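PDB 1E3J: Nadp(h)-dependent ketose reductase from Bemisia argentifolii, which catalyses the NADP(H)-dependent reduction of ketoses such as fructose to polyols, as a zinc-containing member of the alcohol dehydrogenase family. Local coordinates for residues 5-10 / 124-129; 42-47 / 62-67; 56-61 / 117-122. All coordinates share one frame; numbering follows the deposited sequence.

Contact 1. Residues 5-10 / 124-129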
loop_
_atom_site.group_PDB
_atom_site.type_symbol
_atom_site.label_atom_id
_atom_site.label_comp_id
_atom_site.label_asym_id
_atom_site.label_seq_id
_atom_site.Cartn_x
_atom_site.Cartn_y
_atom_site.Cartn_z
ATOM N N ASN A 5 34.325 -25.108 -23.815
ATOM C CA ASN A 5 33.524 -24.692 -22.672
ATOM C C ASN A 5 34.397 -24.403 -21.454
ATOM O O ASN A 5 34.227 -25.002 -20.373
ATOM C CB ASN A 5 32.433 -25.706 -22.303
ATOM C CG ASN A 5 31.396 -25.101 -21.345
ATOM O OD1 ASN A 5 31.173 -23.886 -21.343
ATOM N ND2 ASN A 5 30.770 -25.941 -20.530
ATOM N N LEU A 6 35.355 -23.499 -21.647
ATOM C CA LEU A 6 36.239 -23.074 -20.562
ATOM C C LEU A 6 35.305 -22.462 -19.503
ATOM O O LEU A 6 34.332 -21.777 -19.850
ATOM C CB LEU A 6 37.209 -21.994 -21.060
ATOM C CG LEU A 6 38.135 -21.443 -19.967
ATOM C CD1 LEU A 6 39.023 -22.588 -19.439
ATOM C CD2 LEU A 6 38.991 -20.291 -20.521
ATOM N N SER A 7 35.611 -22.681 -18.233
ATOM C CA SER A 7 34.769 -22.189 -17.145
ATOM C C SER A 7 35.654 -21.756 -16.014
ATOM O O SER A 7 36.705 -22.344 -15.819
ATOM C CB SER A 7 33.862 -23.316 -16.646
ATOM O OG SER A 7 33.345 -24.042 -17.757
ATOM N N ALA A 8 35.252 -20.730 -15.275
ATOM C CA ALA A 8 36.051 -20.289 -14.150
ATOM C C ALA A 8 35.561 -21.016 -12.887
ATOM O O ALA A 8 34.528 -20.653 -12.329
ATOM C CB ALA A 8 35.930 -18.786 -13.995
ATOM N N VAL A 9 36.298 -22.037 -12.442
ATOM C CA VAL A 9 35.924 -22.832 -11.281
ATOM C C VAL A 9 36.659 -22.487 -9.987
ATOM O O VAL A 9 37.884 -22.525 -9.919
ATOM C CB VAL A 9 36.138 -24.349 -11.533
ATOM C CG1 VAL A 9 35.615 -25.147 -10.326
ATOM C CG2 VAL A 9 35.439 -24.804 -12.827
ATOM N N LEU A 10 35.906 -22.170 -8.945
ATOM C CA LEU A 10 36.500 -21.837 -7.655
ATOM C C LEU A 10 36.539 -23.100 -6.799
ATOM O O LEU A 10 35.489 -23.661 -6.461
ATOM C CB LEU A 10 35.666 -20.777 -6.953
ATOM C CG LEU A 10 36.160 -20.340 -5.579
ATOM C CD1 LEU A 10 37.512 -19.599 -5.718
ATOM C CD2 LEU A 10 35.102 -19.443 -4.929
ATOM N N ASN A 124 27.722 -18.600 -13.960
ATOM C CA ASN A 124 27.769 -18.658 -15.410
ATOM C C ASN A 124 29.022 -18.035 -16.062
ATOM O O ASN A 124 28.937 -17.547 -17.196
ATOM C CB ASN A 124 26.497 -17.983 -15.945
ATOM C CG ASN A 124 26.201 -16.676 -15.217
ATOM O OD1 ASN A 124 27.140 -15.947 -14.842
ATOM N ND2 ASN A 124 24.903 -16.365 -15.013
ATOM N N LEU A 125 30.154 -18.004 -15.351
ATOM C CA LEU A 125 31.368 -17.449 -15.940
ATOM C C LEU A 125 31.946 -18.673 -16.610
ATOM O O LEU A 125 32.771 -19.352 -16.044
ATOM C CB LEU A 125 32.330 -16.900 -14.872
ATOM C CG LEU A 125 33.648 -16.304 -15.421
ATOM C CD1 LEU A 125 33.341 -15.147 -16.385
ATOM C CD2 LEU A 125 34.538 -15.816 -14.280
ATOM N N ALA A 126 31.424 -18.971 -17.793
ATOM C CA ALA A 126 31.786 -20.135 -18.585
ATOM C C ALA A 126 31.344 -19.776 -20.001
ATOM O O ALA A 126 30.687 -18.745 -20.191
ATOM C CB ALA A 126 31.013 -21.353 -18.106
ATOM N N ARG A 127 31.673 -20.620 -20.975
ATOM C CA ARG A 127 31.322 -20.328 -22.368
ATOM C C ARG A 127 29.869 -20.639 -22.601
ATOM O O ARG A 127 29.206 -19.992 -23.405
ATOM C CB ARG A 127 32.131 -21.191 -23.365
ATOM C CG ARG A 127 33.644 -21.080 -23.278
ATOM C CD ARG A 127 34.241 -19.932 -24.123
ATOM N NE ARG A 127 35.715 -20.012 -24.127
ATOM C CZ ARG A 127 36.523 -18.955 -24.153
ATOM N NH1 ARG A 127 36.018 -17.725 -24.193
ATOM N NH2 ARG A 127 37.839 -19.120 -24.089
ATOM N N TYR A 128 29.411 -21.686 -21.938
ATOM C CA TYR A 128 28.041 -22.126 -22.063
ATOM C C TYR A 128 27.377 -22.261 -20.717
ATOM O O TYR A 128 28.017 -22.620 -19.726
ATOM C CB TYR A 128 27.957 -23.455 -22.792
ATOM C CG TYR A 128 28.273 -23.322 -24.238
ATOM C CD1 TYR A 128 27.286 -22.947 -25.150
ATOM C CD2 TYR A 128 29.574 -23.504 -24.709
ATOM C CE1 TYR A 128 27.591 -22.752 -26.499
ATOM C CE2 TYR A 128 29.884 -23.307 -26.064
ATOM C CZ TYR A 128 28.894 -22.935 -26.950
ATOM O OH TYR A 128 29.198 -22.752 -28.287
ATOM N N TYR A 129 26.073 -22.013 -20.709
ATOM C CA TYR A 129 25.294 -22.068 -19.477
ATOM C C TYR A 129 23.839 -22.343 -19.792
ATOM O O TYR A 129 23.298 -21.873 -20.794
ATOM C CB TYR A 129 25.455 -20.721 -18.759
ATOM C CG TYR A 129 24.692 -20.563 -17.478
ATOM C CD1 TYR A 129 24.994 -21.337 -16.356
ATOM C CD2 TYR A 129 23.633 -19.639 -17.398
ATOM C CE1 TYR A 129 24.257 -21.202 -15.180
ATOM C CE2 TYR A 129 22.887 -19.491 -16.229
ATOM C CZ TYR A 129 23.194 -20.268 -15.133
ATOM O OH TYR A 129 22.433 -20.123 -14.000
#
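Asn5 sets its carboxamide against Tyr128 with OD1 at the edge of the phenol ring, in the ring plane and 3.7 Å from CD2; amide and ring planes stand 67° apart. The same oxygen takes two backbone N-H groups of 124-129. Tyr128 N reaches Asn5 OD1 at 2.9 Å, tilted from the carbonyl plane, and Arg127 N adds a weak bond to it while making another weak one to Leu6 O. CG of Asn5 is anti to the backbone N (chi1 -166°), which carries the amide across the gap; ND2 is bonded to Arg21 O, so both ends of the amide are tied and its rotation is fixed. Arg127, bent at chi2, lays its chain over the backbone of Leu6, CG standing 3.4 Å from Leu6 N. Leu6 CD2 lies 3.9 Å from Arg127 NH2, but the charge itself is answered by Glu326 in a salt bridge.

Farther along, Ser7 and Ala126 form a single antiparallel bridge, a non-hydrogen-bonded pair with CA atoms only 3.9 Å apart. Next to it, Ala8 N donates to Leu125 O at 2.9 Å in a nearly straight bond; Leu125 centres an inverse gamma turn. Their side chains are squeezed together, Ala8 CB and Leu125 CD2 being 3.3 Å apart, tighter than normal van der Waals contact. Strand 6-12 of the small antiparallel sheet is thereby fastened to the approach to strand 128-132 of the larger mixed sheet, within the GroES-like fold of the catalytic domain of zinc-containing alcohol dehydrogenases.

Contact 2. Residues 42-47 / 62-67. With ZN (zinc ion), chain C.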
loop_
_atom_site.group_PDB
_atom_site.type_symbol
_atom_site.label_atom_id
_atom_site.label_comp_id
_atom_site.label_asym_id
_atom_site.label_seq_id
_atom_site.Cartn_x
_atom_site.Cartn_y
_atom_site.Cartn_z
ATOM N N GLY A 42 31.813 -7.390 -5.469
ATOM C CA GLY A 42 32.482 -7.704 -4.212
ATOM C C GLY A 42 32.151 -9.094 -3.707
ATOM O O GLY A 42 32.992 -9.795 -3.129
ATOM N N SER A 43 30.913 -9.504 -3.945
ATOM C CA SER A 43 30.468 -10.817 -3.518
ATOM C C SER A 43 31.299 -11.926 -4.159
ATOM O O SER A 43 31.667 -12.879 -3.482
ATOM C CB SER A 43 28.985 -10.984 -3.832
ATOM O OG SER A 43 28.600 -12.323 -3.617
ATOM N N ASP A 44 31.591 -11.820 -5.455
ATOM C CA ASP A 44 32.430 -12.845 -6.109
ATOM C C ASP A 44 33.837 -12.762 -5.501
ATOM O O ASP A 44 34.444 -13.767 -5.131
ATOM C CB ASP A 44 32.577 -12.615 -7.624
ATOM C CG ASP A 44 31.278 -12.834 -8.398
ATOM O OD1 ASP A 44 30.685 -13.962 -8.348
ATOM O OD2 ASP A 44 30.867 -11.865 -9.080
ATOM N N VAL A 45 34.353 -11.548 -5.403
ATOM C CA VAL A 45 35.682 -11.349 -4.840
ATOM C C VAL A 45 35.794 -11.957 -3.442
ATOM O O VAL A 45 36.771 -12.618 -3.126
ATOM C CB VAL A 45 36.024 -9.840 -4.753
ATOM C CG1 VAL A 45 37.353 -9.645 -4.016
ATOM C CG2 VAL A 45 36.097 -9.247 -6.159
ATOM N N HIS A 46 34.781 -11.738 -2.620
ATOM C CA HIS A 46 34.788 -12.244 -1.263
ATOM C C HIS A 46 34.792 -13.771 -1.244
ATOM O O HIS A 46 35.473 -14.395 -0.423
ATOM C CB HIS A 46 33.593 -11.684 -0.505
ATOM C CG HIS A 46 33.667 -11.887 0.969
ATOM N ND1 HIS A 46 33.555 -13.131 1.558
ATOM C CD2 HIS A 46 33.823 -11.001 1.984
ATOM C CE1 HIS A 46 33.636 -13.002 2.873
ATOM N NE2 HIS A 46 33.801 -11.720 3.157
ATOM N N TYR A 47 34.042 -14.392 -2.139
ATOM C CA TYR A 47 34.058 -15.849 -2.174
ATOM C C TYR A 47 35.482 -16.295 -2.508
ATOM O O TYR A 47 36.009 -17.259 -1.946
ATOM C CB TYR A 47 33.076 -16.360 -3.231
ATOM C CG TYR A 47 31.676 -16.503 -2.690
ATOM C CD1 TYR A 47 31.416 -17.383 -1.636
ATOM C CD2 TYR A 47 30.619 -15.743 -3.196
ATOM C CE1 TYR A 47 30.141 -17.514 -1.090
ATOM C CE2 TYR A 47 29.320 -15.864 -2.651
ATOM C CZ TYR A 47 29.102 -16.756 -1.590
ATOM O OH TYR A 47 27.876 -16.862 -0.972
ATOM N N MET A 62 32.984 -24.740 -7.443
ATOM C CA MET A 62 31.787 -24.079 -7.925
ATOM C C MET A 62 32.097 -23.083 -9.045
ATOM O O MET A 62 32.981 -22.233 -8.890
ATOM C CB MET A 62 31.127 -23.356 -6.729
ATOM C CG MET A 62 30.051 -22.308 -7.056
ATOM S SD MET A 62 29.666 -21.220 -5.622
ATOM C CE MET A 62 30.935 -19.905 -5.824
ATOM N N VAL A 63 31.391 -23.188 -10.175
ATOM C CA VAL A 63 31.595 -22.202 -11.246
ATOM C C VAL A 63 31.166 -20.875 -10.635
ATOM O O VAL A 63 30.170 -20.793 -9.947
ATOM C CB VAL A 63 30.724 -22.474 -12.465
ATOM C CG1 VAL A 63 30.802 -21.322 -13.425
ATOM C CG2 VAL A 63 31.156 -23.760 -13.126
ATOM N N ILE A 64 31.948 -19.849 -10.887
ATOM C CA ILE A 64 31.753 -18.511 -10.363
ATOM C C ILE A 64 30.958 -17.664 -11.407
ATOM O O ILE A 64 30.744 -18.102 -12.541
ATOM C CB ILE A 64 33.197 -17.972 -10.092
ATOM C CG1 ILE A 64 33.363 -17.572 -8.625
ATOM C CG2 ILE A 64 33.586 -16.928 -11.116
ATOM C CD1 ILE A 64 32.860 -16.195 -8.260
ATOM N N GLY A 65 30.507 -16.475 -11.014
ATOM C CA GLY A 65 29.793 -15.601 -11.938
ATOM C C GLY A 65 28.275 -15.540 -11.822
ATOM O O GLY A 65 27.621 -16.582 -11.826
ATOM N N HIS A 66 27.710 -14.333 -11.714
ATOM C CA HIS A 66 26.263 -14.182 -11.663
ATOM C C HIS A 66 25.662 -12.908 -12.313
ATOM O O HIS A 66 24.460 -12.662 -12.210
ATOM C CB HIS A 66 25.793 -14.298 -10.204
ATOM C CG HIS A 66 26.325 -13.218 -9.321
ATOM N ND1 HIS A 66 27.465 -13.372 -8.563
ATOM C CD2 HIS A 66 25.948 -11.923 -9.176
ATOM C CE1 HIS A 66 27.777 -12.221 -7.993
ATOM N NE2 HIS A 66 26.874 -11.330 -8.355
ATOM N N GLU A 67 26.464 -12.073 -12.950
ATOM C CA GLU A 67 25.930 -10.860 -13.581
ATOM C C GLU A 67 26.194 -11.066 -15.049
ATOM O O GLU A 67 27.218 -10.607 -15.568
ATOM C CB GLU A 67 26.682 -9.620 -13.108
ATOM C CG GLU A 67 26.707 -9.451 -11.592
ATOM C CD GLU A 67 27.423 -8.160 -11.171
ATOM O OE1 GLU A 67 27.952 -7.435 -12.048
ATOM O OE2 GLU A 67 27.451 -7.873 -9.952
HETATM ZN ZN ZN C . 27.160 -9.201 -8.140
HETATM O O HOH W 1 25.438 -8.115 -7.476
#
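Asp44 and His66 meet tip to tip, the carboxylate turned only 33° from the imidazole plane. Asp44 OD1 stands 3.3 Å from His66 ND1, and OD2 lies at the same distance from CE1, so each oxygen faces one atom of the ND1-CE1 bond, obliquely to the ring. The carboxylate is steadied from its own side as well: OD2 accepts the backbone N-H of Cys41, just ahead of helix 42-50. His66 holds CG between its backbone N and carbonyl carbon, the crowded position (chi1 63°), and this brings the ring back toward the helix with NE2 directed at the zinc ion.

Ile64 comes in obliquely beside the same acid; its CD1 methyl packs against Asp44 CB and OD1, though the near-eclipsed chi1 of Ile64 leaves the exact placing of the methyl doubtful. Phe332 of helix 328-337 packs on both Asp44 and Ile64, giving the acid an apolar flank. Between Ile64 and His66 the chain passes through Gly65, whose positive phi (102°) would press a CB into the preceding carbonyl oxygen.

At the metal, His66 NE2 binds zinc at 2.2 Å and Glu67 OE2 at 2.3 Å, with a water at 2.1 Å. Cys41 SG supplies the remaining protein ligand. Glu67 stretches out beyond CG to reach the ion, while its other oxygen, OE1, forms a salt bridge with Lys344. Asp44 thus acts as a second-shell neighbour of a histidine ligand in a cysteine-histidine-glutamate-water zinc site, the arrangement of the catalytic zinc in sorbitol dehydrogenases of this family.

Contact 3. Residues 56-61 / 117-122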
loop_
_atom_site.group_PDB
_atom_site.type_symbol
_atom_site.label_atom_id
_atom_site.label_comp_id
_atom_site.label_asym_id
_atom_site.label_seq_id
_atom_site.Cartn_x
_atom_site.Cartn_y
_atom_site.Cartn_z
ATOM N N PHE A 56 27.223 -19.154 3.943
ATOM C CA PHE A 56 27.188 -19.772 2.624
ATOM C C PHE A 56 28.654 -20.056 2.276
ATOM O O PHE A 56 29.368 -19.176 1.791
ATOM C CB PHE A 56 26.578 -18.811 1.591
ATOM C CG PHE A 56 25.073 -18.647 1.700
ATOM C CD1 PHE A 56 24.500 -17.934 2.749
ATOM C CD2 PHE A 56 24.226 -19.204 0.735
ATOM C CE1 PHE A 56 23.104 -17.781 2.829
ATOM C CE2 PHE A 56 22.834 -19.055 0.811
ATOM C CZ PHE A 56 22.278 -18.342 1.858
ATOM N N ILE A 57 29.106 -21.279 2.544
ATOM C CA ILE A 57 30.499 -21.650 2.284
ATOM C C ILE A 57 30.694 -22.583 1.089
ATOM O O ILE A 57 29.917 -23.535 0.885
ATOM C CB ILE A 57 31.141 -22.330 3.517
ATOM C CG1 ILE A 57 30.351 -23.592 3.878
ATOM C CG2 ILE A 57 31.182 -21.359 4.688
ATOM C CD1 ILE A 57 30.818 -24.263 5.157
ATOM N N VAL A 58 31.746 -22.306 0.312
ATOM C CA VAL A 58 32.077 -23.115 -0.860
ATOM C C VAL A 58 32.735 -24.399 -0.382
ATOM O O VAL A 58 33.933 -24.436 -0.107
ATOM C CB VAL A 58 33.045 -22.381 -1.787
ATOM C CG1 VAL A 58 33.302 -23.219 -3.035
ATOM C CG2 VAL A 58 32.479 -21.015 -2.135
ATOM N N LYS A 59 31.927 -25.444 -0.274
ATOM C CA LYS A 59 32.397 -26.729 0.202
ATOM C C LYS A 59 33.043 -27.537 -0.912
ATOM O O LYS A 59 33.988 -28.281 -0.673
ATOM C CB LYS A 59 31.227 -27.508 0.811
ATOM N N ASP A 60 32.532 -27.380 -2.129
ATOM C CA ASP A 60 33.041 -28.093 -3.300
ATOM C C ASP A 60 33.260 -27.108 -4.456
ATOM O O ASP A 60 32.723 -25.997 -4.439
ATOM C CB ASP A 60 32.037 -29.174 -3.727
ATOM C CG ASP A 60 32.155 -30.456 -2.900
ATOM O OD1 ASP A 60 33.121 -30.581 -2.114
ATOM O OD2 ASP A 60 31.285 -31.348 -3.046
ATOM N N PRO A 61 34.061 -27.497 -5.471
ATOM C CA PRO A 61 34.303 -26.595 -6.605
ATOM C C PRO A 61 32.989 -26.031 -7.154
ATOM O O PRO A 61 32.008 -26.753 -7.319
ATOM C CB PRO A 61 35.047 -27.485 -7.615
ATOM C CG PRO A 61 34.644 -28.865 -7.243
ATOM C CD PRO A 61 34.658 -28.817 -5.729
ATOM N N ALA A 117 26.416 -18.932 -8.436
ATOM C CA ALA A 117 27.683 -18.624 -7.732
ATOM C C ALA A 117 27.559 -18.402 -6.229
ATOM O O ALA A 117 28.401 -17.742 -5.616
ATOM C CB ALA A 117 28.367 -17.421 -8.373
ATOM N N THR A 118 26.477 -18.925 -5.657
ATOM C CA THR A 118 26.217 -18.880 -4.216
ATOM C C THR A 118 26.253 -20.375 -3.928
ATOM O O THR A 118 25.360 -21.116 -4.342
ATOM C CB THR A 118 24.805 -18.288 -3.883
ATOM O OG1 THR A 118 24.867 -16.857 -3.927
ATOM C CG2 THR A 118 24.339 -18.715 -2.479
ATOM N N PRO A 119 27.319 -20.845 -3.251
ATOM C CA PRO A 119 27.402 -22.282 -2.962
ATOM C C PRO A 119 26.061 -22.766 -2.417
ATOM O O PRO A 119 25.447 -22.085 -1.584
ATOM C CB PRO A 119 28.542 -22.369 -1.942
ATOM C CG PRO A 119 28.518 -21.021 -1.268
ATOM C CD PRO A 119 28.253 -20.069 -2.410
ATOM N N PRO A 120 25.610 -23.963 -2.846
ATOM C CA PRO A 120 26.270 -24.882 -3.788
ATOM C C PRO A 120 25.942 -24.731 -5.280
ATOM O O PRO A 120 26.277 -25.622 -6.064
ATOM C CB PRO A 120 25.803 -26.233 -3.291
ATOM C CG PRO A 120 24.323 -25.936 -3.035
ATOM C CD PRO A 120 24.381 -24.580 -2.304
ATOM N N ASP A 121 25.308 -23.636 -5.692
ATOM C CA ASP A 121 24.937 -23.500 -7.100
ATOM C C ASP A 121 25.920 -22.796 -8.056
ATOM O O ASP A 121 26.331 -21.638 -7.837
ATOM C CB ASP A 121 23.550 -22.872 -7.161
ATOM C CG ASP A 121 22.514 -23.737 -6.447
ATOM O OD1 ASP A 121 22.035 -24.713 -7.070
ATOM O OD2 ASP A 121 22.209 -23.474 -5.256
ATOM N N ASP A 122 26.263 -23.519 -9.127
ATOM C CA ASP A 122 27.200 -23.051 -10.152
ATOM C C ASP A 122 26.745 -21.779 -10.860
ATOM O O ASP A 122 25.568 -21.624 -11.182
ATOM C CB ASP A 122 27.442 -24.131 -11.231
ATOM C CG ASP A 122 28.463 -25.211 -10.809
ATOM O OD1 ASP A 122 29.249 -25.011 -9.843
ATOM O OD2 ASP A 122 28.491 -26.268 -11.476
#
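Phe56 places CG beside its backbone N and anti to the carbonyl carbon (chi1 -74°), while Thr118 points CG2 anti to its own N; these settings bring the phenyl ring and the threonine methyl together across two surface loops of the GroES-like domain. The side chains cross obliquely, with Thr118 CG2 3.3 Å from Phe56 CD2 and 3.6 Å from CE2. Pro119 O lies at the edge of the same ring, near its plane.

Pro119 is the centre of the contact. Its ring pushes CB and CG against the peptide that follows Ile57, CB coming within 3.4 Å of Ile57 O, and Val58 approaches at about a right angle with CG2 4.1 Å from Pro119 CG. Tyr47 of helix 42-50 touches Phe56, Val58 and Pro119 alike, joining both loops to the helix. No hydrogen bond links 56-61 with 117-122, so the contact rests on apolar and van der Waals packing.

The shape of 117-122 comes from its own backbone. The cis peptide before Pro120 makes residues 118-121 a type VIa beta turn, closed by Asp121 N on Thr118 O, and Ala117 with Thr118 faces Asp121 in a G1 beta bulge. At the far end Asp122 forms a salt bridge through OD2 with Arg21, and its OD1 accepts a hydrogen bond from Val63 N at 2.8 Å.

From the N terminus, strand 6-12 starts contact 1, whose return partner 124-129 arrives more than a hundred residues later; the large loop so closed contains both other contacts. Inside it, helix 42-50 and the segment 62-67 close a short loop in contact 2. Segment 56-61 lies within that short loop but pairs with 117-122 beyond it, so contacts 2 and 3 cross. Direct bonds join contacts 1 and 2, Met62 N on Leu10 O pairing strand 62-63 with strand 6-12 and Leu125 N meeting Ile64 O, while Asp122 OD1 on Val63 N joins contact 3 to contact 2. N-terminal sheet, zinc-site segment, helix 42-50 and the surface loops thus form one continuous part of the catalytic domain.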